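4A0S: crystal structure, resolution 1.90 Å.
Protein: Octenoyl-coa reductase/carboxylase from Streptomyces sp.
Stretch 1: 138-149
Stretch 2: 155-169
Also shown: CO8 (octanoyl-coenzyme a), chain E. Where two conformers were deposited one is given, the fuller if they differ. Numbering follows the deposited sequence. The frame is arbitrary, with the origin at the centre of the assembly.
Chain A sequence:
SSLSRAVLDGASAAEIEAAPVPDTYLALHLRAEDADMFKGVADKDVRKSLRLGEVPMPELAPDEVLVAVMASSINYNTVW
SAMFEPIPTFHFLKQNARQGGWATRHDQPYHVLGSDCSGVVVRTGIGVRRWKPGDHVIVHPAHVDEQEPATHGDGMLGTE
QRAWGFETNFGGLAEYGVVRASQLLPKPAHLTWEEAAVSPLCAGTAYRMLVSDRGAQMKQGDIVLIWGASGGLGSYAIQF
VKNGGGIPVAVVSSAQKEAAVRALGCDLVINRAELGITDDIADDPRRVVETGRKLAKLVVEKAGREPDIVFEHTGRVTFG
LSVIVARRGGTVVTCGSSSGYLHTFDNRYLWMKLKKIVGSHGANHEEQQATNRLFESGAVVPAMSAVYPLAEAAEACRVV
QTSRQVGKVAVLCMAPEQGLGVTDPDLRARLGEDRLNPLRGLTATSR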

# COMPACT_ATOMS: atom_id res chain seq x y z
N ILE A 138 20.10 21.66 -8.31
CA ILE A 138 20.72 20.88 -7.29
C ILE A 138 20.88 19.53 -7.93
O ILE A 138 20.19 19.20 -8.90
N VAL A 139 21.85 18.78 -7.44
CA VAL A 139 22.05 17.44 -7.88
C VAL A 139 21.79 16.60 -6.66
O VAL A 139 22.32 16.91 -5.57
N HIS A 140 20.97 15.57 -6.82
CA HIS A 140 20.82 14.55 -5.80
C HIS A 140 21.56 13.29 -6.24
O HIS A 140 21.93 13.16 -7.40
N PRO A 141 21.82 12.38 -5.29
CA PRO A 141 22.82 11.33 -5.52
C PRO A 141 22.37 10.09 -6.30
O PRO A 141 23.21 9.25 -6.60
N ALA A 142 21.07 9.96 -6.58
CA ALA A 142 20.56 8.76 -7.23
C ALA A 142 20.98 8.68 -8.69
O ALA A 142 20.33 9.24 -9.57
N HIS A 143 22.07 7.97 -8.92
CA HIS A 143 22.66 7.81 -10.24
C HIS A 143 22.15 6.47 -10.73
O HIS A 143 22.63 5.42 -10.32
N VAL A 144 21.12 6.51 -11.56
CA VAL A 144 20.38 5.28 -11.82
C VAL A 144 20.31 5.01 -13.31
O VAL A 144 20.51 5.92 -14.12
N ASP A 145 20.00 3.76 -13.65
CA ASP A 145 19.94 3.32 -15.03
C ASP A 145 18.48 3.28 -15.43
O ASP A 145 17.73 2.42 -15.02
N GLU A 146 18.10 4.24 -16.25
CA GLU A 146 16.70 4.43 -16.61
C GLU A 146 16.19 3.40 -17.63
O GLU A 146 14.99 3.34 -17.93
N GLN A 147 17.11 2.56 -18.12
CA GLN A 147 16.79 1.47 -19.04
C GLN A 147 16.35 0.22 -18.33
O GLN A 147 15.65 -0.63 -18.89
N GLU A 148 16.79 0.09 -17.09
CA GLU A 148 16.44 -1.04 -16.24
C GLU A 148 14.96 -0.92 -15.92
O GLU A 148 14.54 0.13 -15.49
N PRO A 149 14.20 -2.00 -16.10
CA PRO A 149 12.79 -1.97 -15.73
C PRO A 149 12.54 -1.52 -14.30
O PRO A 149 11.64 -0.71 -14.06
N GLY A 155 12.95 4.38 -8.85
CA GLY A 155 14.26 4.79 -9.33
C GLY A 155 15.39 4.30 -8.46
O GLY A 155 16.50 4.11 -8.94
N MET A 156 15.11 4.06 -7.18
CA MET A 156 16.13 3.53 -6.29
C MET A 156 16.41 2.04 -6.48
O MET A 156 17.39 1.55 -5.94
N LEU A 157 15.57 1.33 -7.24
CA LEU A 157 15.56 -0.12 -7.12
C LEU A 157 16.35 -0.88 -8.15
O LEU A 157 16.54 -2.09 -8.00
N GLY A 158 16.81 -0.18 -9.18
CA GLY A 158 17.53 -0.82 -10.27
C GLY A 158 18.82 -1.38 -9.75
O GLY A 158 19.40 -0.82 -8.84
N THR A 159 19.29 -2.47 -10.33
CA THR A 159 20.54 -3.06 -9.85
C THR A 159 21.73 -2.16 -10.19
O THR A 159 22.80 -2.30 -9.61
N GLU A 160 21.52 -1.19 -11.07
CA GLU A 160 22.58 -0.26 -11.44
C GLU A 160 22.46 1.05 -10.66
O GLU A 160 23.12 2.03 -10.96
N GLN A 161 21.59 1.06 -9.65
CA GLN A 161 21.43 2.25 -8.86
C GLN A 161 22.73 2.48 -8.11
O GLN A 161 23.24 1.58 -7.47
N ARG A 162 23.25 3.69 -8.25
CA ARG A 162 24.46 4.10 -7.56
C ARG A 162 24.29 5.44 -6.88
O ARG A 162 23.36 6.19 -7.19
N ALA A 163 25.16 5.71 -5.92
CA ALA A 163 25.24 6.98 -5.23
C ALA A 163 26.33 7.79 -5.89
O ALA A 163 27.52 7.45 -5.84
N TRP A 164 25.91 8.87 -6.52
CA TRP A 164 26.80 9.84 -7.11
C TRP A 164 27.95 10.20 -6.18
O TRP A 164 27.73 10.50 -5.00
N GLY A 165 29.18 10.15 -6.70
CA GLY A 165 30.37 10.50 -5.93
C GLY A 165 30.78 9.47 -4.90
O GLY A 165 31.73 9.69 -4.16
N PHE A 166 30.07 8.34 -4.85
CA PHE A 166 30.42 7.25 -3.96
C PHE A 166 30.64 5.95 -4.74
O PHE A 166 31.72 5.42 -4.72
N GLU A 167 29.61 5.47 -5.43
CA GLU A 167 29.81 4.40 -6.42
C GLU A 167 29.99 4.96 -7.82
O GLU A 167 30.10 4.20 -8.78
N THR A 168 29.99 6.28 -7.95
CA THR A 168 30.31 6.89 -9.22
C THR A 168 31.40 7.89 -9.01
O THR A 168 31.59 8.40 -7.92
N ASN A 169 32.09 8.20 -10.10
CA ASN A 169 33.08 9.22 -10.06
C ASN A 169 32.42 10.55 -10.37
O ASN A 169 31.20 10.62 -10.59

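The carboxylate of E148 accepts three hydrogen bonds from a turn of the other stretch. CA-to-CB of E148 points toward that stretch (chi1 m, chi2 t). E148 OE1 accepts from T159 N at 2.8 Å and from T159 OG1 at 3.0 Å; E148 OE2 accepts from E160 N at 2.8 Å. These donors lie in the G158 to Q161 turn. G158 leaves the room: an ideal CB there would sit 2.3 Å from E148 OE2.

Farther along, H143 and R162 form an antiparallel pair, with H143 N to R162 O and R162 N to H143 O both 2.8 Å. Their side chains share one face of the sheet; A142 and A163 share the other. The H143 ring (chi1 t) carries T168 CG2 over one face, 3.5 Å from its centroid. Water 1 lies 2.7 Å from H143 ND1 and donates to H143 O (3.0 Å) and E160 O (2.6 Å), so it links the stretches. R162 leads away at its end, where R162 NH1 makes a salt bridge to E160 OE1 at 2.8 Å.

W164 (chi1 t) takes V139 CG1 over its six-membered ring, 3.6 Å from the centroid. V139 is also t.

On the alanine face, A142 CB meets M156 SD at 4.0 Å. The octanoyl tail ends here: CO8 C8' is 3.5 Å from A142 CA and 3.6 Å from M156 SD.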

# COMPACT_ATOMS: atom_id res chain seq x y z
CB ILE A 138 19.89 20.82 -6.02
CG1 ILE A 138 18.44 20.45 -6.36
CG2 ILE A 138 20.00 22.15 -5.29
CD1 ILE A 138 17.61 20.01 -5.17
CB VAL A 139 23.47 17.20 -8.39
CG1 VAL A 139 23.70 15.72 -8.64
CG2 VAL A 139 23.74 18.05 -9.63
CB HIS A 140 19.34 14.28 -5.49
CG HIS A 140 18.59 13.64 -6.61
ND1 HIS A 140 18.69 12.30 -6.90
CD2 HIS A 140 17.71 14.16 -7.50
CE1 HIS A 140 17.91 12.02 -7.93
NE2 HIS A 140 17.31 13.13 -8.32
CB PRO A 141 23.22 10.91 -4.10
CG PRO A 141 22.00 11.20 -3.29
CD PRO A 141 21.50 12.51 -3.87
CB ALA A 142 19.04 8.65 -7.07
CB HIS A 143 24.18 7.83 -10.09
CG HIS A 143 24.94 7.72 -11.37
ND1 HIS A 143 25.26 6.50 -11.94
CD2 HIS A 143 25.55 8.66 -12.13
CE1 HIS A 143 25.98 6.71 -13.02
NE2 HIS A 143 26.18 8.00 -13.16
CB VAL A 144 18.96 5.32 -11.19
CG1 VAL A 144 19.04 5.72 -9.71
CG2 VAL A 144 18.06 6.28 -11.95
CB ASP A 145 20.59 1.95 -15.18
CG ASP A 145 20.73 1.51 -16.62
OD1 ASP A 145 19.93 1.95 -17.48
OD2 ASP A 145 21.66 0.73 -16.90
CB GLU A 146 16.49 5.85 -17.12
CG GLU A 146 16.83 6.93 -16.10
CD GLU A 146 18.31 7.22 -16.00
OE1 GLU A 146 19.12 6.49 -16.61
OE2 GLU A 146 18.68 8.17 -15.30
CB GLN A 147 18.01 1.09 -19.86
CG GLN A 147 18.03 1.68 -21.21
CD GLN A 147 19.18 1.15 -22.01
OE1 GLN A 147 20.11 1.89 -22.31
NE2 GLN A 147 19.14 -0.14 -22.34
CB GLU A 148 17.12 -0.95 -14.89
CG GLU A 148 18.53 -1.26 -14.89
CD GLU A 148 18.97 -1.56 -13.50
OE1 GLU A 148 18.78 -2.72 -13.07
OE2 GLU A 148 19.45 -0.63 -12.83
CB PRO A 149 12.35 -3.42 -15.97
CG PRO A 149 13.19 -3.80 -17.18
CD PRO A 149 14.55 -3.20 -16.87
CB MET A 156 15.78 3.82 -4.83
CG MET A 156 16.17 5.21 -4.38
SD MET A 156 17.89 5.61 -4.79
CE MET A 156 18.74 4.41 -3.77
CB LEU A 157 14.12 -0.66 -7.00
CG LEU A 157 13.64 -0.79 -5.54
CD1 LEU A 157 14.37 -1.94 -4.89
CD2 LEU A 157 13.85 0.49 -4.73
CB THR A 159 20.77 -4.47 -10.42
OG1 THR A 159 20.94 -4.39 -11.83
CG2 THR A 159 19.57 -5.33 -10.15
CB GLU A 160 22.58 0.01 -12.95
CG GLU A 160 22.83 -1.23 -13.83
CD GLU A 160 24.16 -1.90 -13.57
OE1 GLU A 160 25.04 -1.27 -12.94
OE2 GLU A 160 24.32 -3.07 -13.97
CB GLN A 161 20.28 2.14 -7.87
CG GLN A 161 20.20 3.30 -6.89
CD GLN A 161 21.13 3.12 -5.68
OE1 GLN A 161 21.07 2.10 -4.97
NE2 GLN A 161 21.98 4.11 -5.45
CB ARG A 162 25.64 4.12 -8.52
CG ARG A 162 26.06 2.73 -8.93
CD ARG A 162 27.32 2.74 -9.84
NE ARG A 162 27.71 1.36 -10.09
CZ ARG A 162 27.10 0.55 -10.95
NH1 ARG A 162 26.08 0.99 -11.67
NH2 ARG A 162 27.52 -0.70 -11.08
CB ALA A 163 25.54 6.79 -3.75
CB TRP A 164 25.99 11.08 -7.39
CG TRP A 164 26.74 12.07 -8.14
CD1 TRP A 164 27.44 11.86 -9.27
CD2 TRP A 164 26.83 13.46 -7.84
NE1 TRP A 164 28.00 13.04 -9.70
CE2 TRP A 164 27.64 14.04 -8.83
CE3 TRP A 164 26.34 14.26 -6.80
CZ2 TRP A 164 27.95 15.40 -8.84
CZ3 TRP A 164 26.65 15.62 -6.81
CH2 TRP A 164 27.44 16.17 -7.83
CB PHE A 166 29.37 7.07 -2.85
CG PHE A 166 29.73 6.02 -1.86
CD1 PHE A 166 30.73 6.24 -0.92
CD2 PHE A 166 29.10 4.78 -1.90
CE1 PHE A 166 31.08 5.25 -0.00
CE2 PHE A 166 29.44 3.78 -0.98
CZ PHE A 166 30.44 4.02 -0.03
CB GLU A 167 28.64 3.41 -6.42
CG GLU A 167 28.53 2.56 -5.17
CD GLU A 167 27.43 3.00 -4.24
OE1 GLU A 167 26.62 3.86 -4.66
OE2 GLU A 167 27.34 2.47 -3.10
CB THR A 168 29.12 7.62 -9.91
OG1 THR A 168 28.99 8.95 -9.40
CG2 THR A 168 27.82 6.85 -9.76
CB ASN A 169 34.18 8.92 -11.07
CG ASN A 169 35.55 9.24 -10.53
OD1 ASN A 169 35.74 10.27 -9.87
ND2 ASN A 169 36.52 8.38 -10.81
N1A CO8 E . 39.82 -3.48 -0.68
C2A CO8 E . 39.43 -3.77 -1.92
N3A CO8 E . 38.33 -4.46 -2.15
C4A CO8 E . 37.57 -4.88 -1.11
C5A CO8 E . 37.93 -4.59 0.20
C6A CO8 E . 39.11 -3.87 0.40
N6A CO8 E . 39.49 -3.56 1.64
N7A CO8 E . 37.01 -5.12 1.01
C8A CO8 E . 36.10 -5.71 0.24
N9A CO8 E . 36.44 -5.57 -1.05
C1B CO8 E . 35.73 -6.07 -2.26
C2B CO8 E . 35.95 -7.58 -2.45
O2B CO8 E . 36.11 -7.88 -3.85
C3B CO8 E . 34.63 -8.13 -1.91
O3B CO8 E . 34.34 -9.40 -2.49
P3B CO8 E . 34.64 -10.69 -1.56
O7A CO8 E . 35.58 -11.68 -2.44
O8A CO8 E . 35.65 -10.26 -0.33
O9A CO8 E . 33.40 -11.30 -1.04
C4B CO8 E . 33.61 -7.09 -2.34
O4B CO8 E . 34.29 -5.84 -2.15
C5B CO8 E . 32.43 -7.01 -1.37
O5B CO8 E . 31.57 -5.91 -1.75
P1A CO8 E . 30.61 -6.06 -3.08
O1A CO8 E . 29.78 -4.63 -3.19
O2A CO8 E . 31.36 -6.30 -4.35
O3A CO8 E . 29.64 -7.36 -2.79
P2A CO8 E . 28.17 -7.40 -2.07
O4A CO8 E . 28.12 -8.75 -1.21
O5A CO8 E . 27.01 -7.31 -3.03
O6A CO8 E . 28.14 -6.20 -0.98
CBP CO8 E . 27.22 -4.25 0.22
CCP CO8 E . 26.95 -5.40 -0.77
CDP CO8 E . 27.39 -4.91 1.60
CEP CO8 E . 25.98 -3.36 0.24
CAP CO8 E . 28.50 -3.46 -0.22
OAP CO8 E . 28.47 -3.05 -1.62
C9P CO8 E . 28.85 -2.25 0.70
O9P CO8 E . 29.35 -2.46 1.81
N8P CO8 E . 28.62 -1.02 0.20
C7P CO8 E . 28.99 0.23 0.93
C6P CO8 E . 27.82 0.95 1.64
C5P CO8 E . 28.30 1.44 3.03
O5P CO8 E . 28.66 0.62 3.87
N4P CO8 E . 28.47 2.74 3.28
C3P CO8 E . 27.99 3.91 2.56
C2P CO8 E . 26.96 4.47 3.55
S1P CO8 E . 25.29 4.59 2.82
C1' CO8 E . 25.28 6.29 2.53
O1' CO8 E . 25.93 7.10 3.21
C2' CO8 E . 24.49 6.66 1.45
C3' CO8 E . 24.32 7.97 1.06
C4' CO8 E . 23.48 8.25 -0.02
C5' CO8 E . 23.12 7.07 -0.91
C6' CO8 E . 22.34 7.69 -2.09
C7' CO8 E . 21.71 6.59 -2.91
C8' CO8 E . 21.07 7.23 -4.14
O HOH W 1 24.64 3.92 -11.97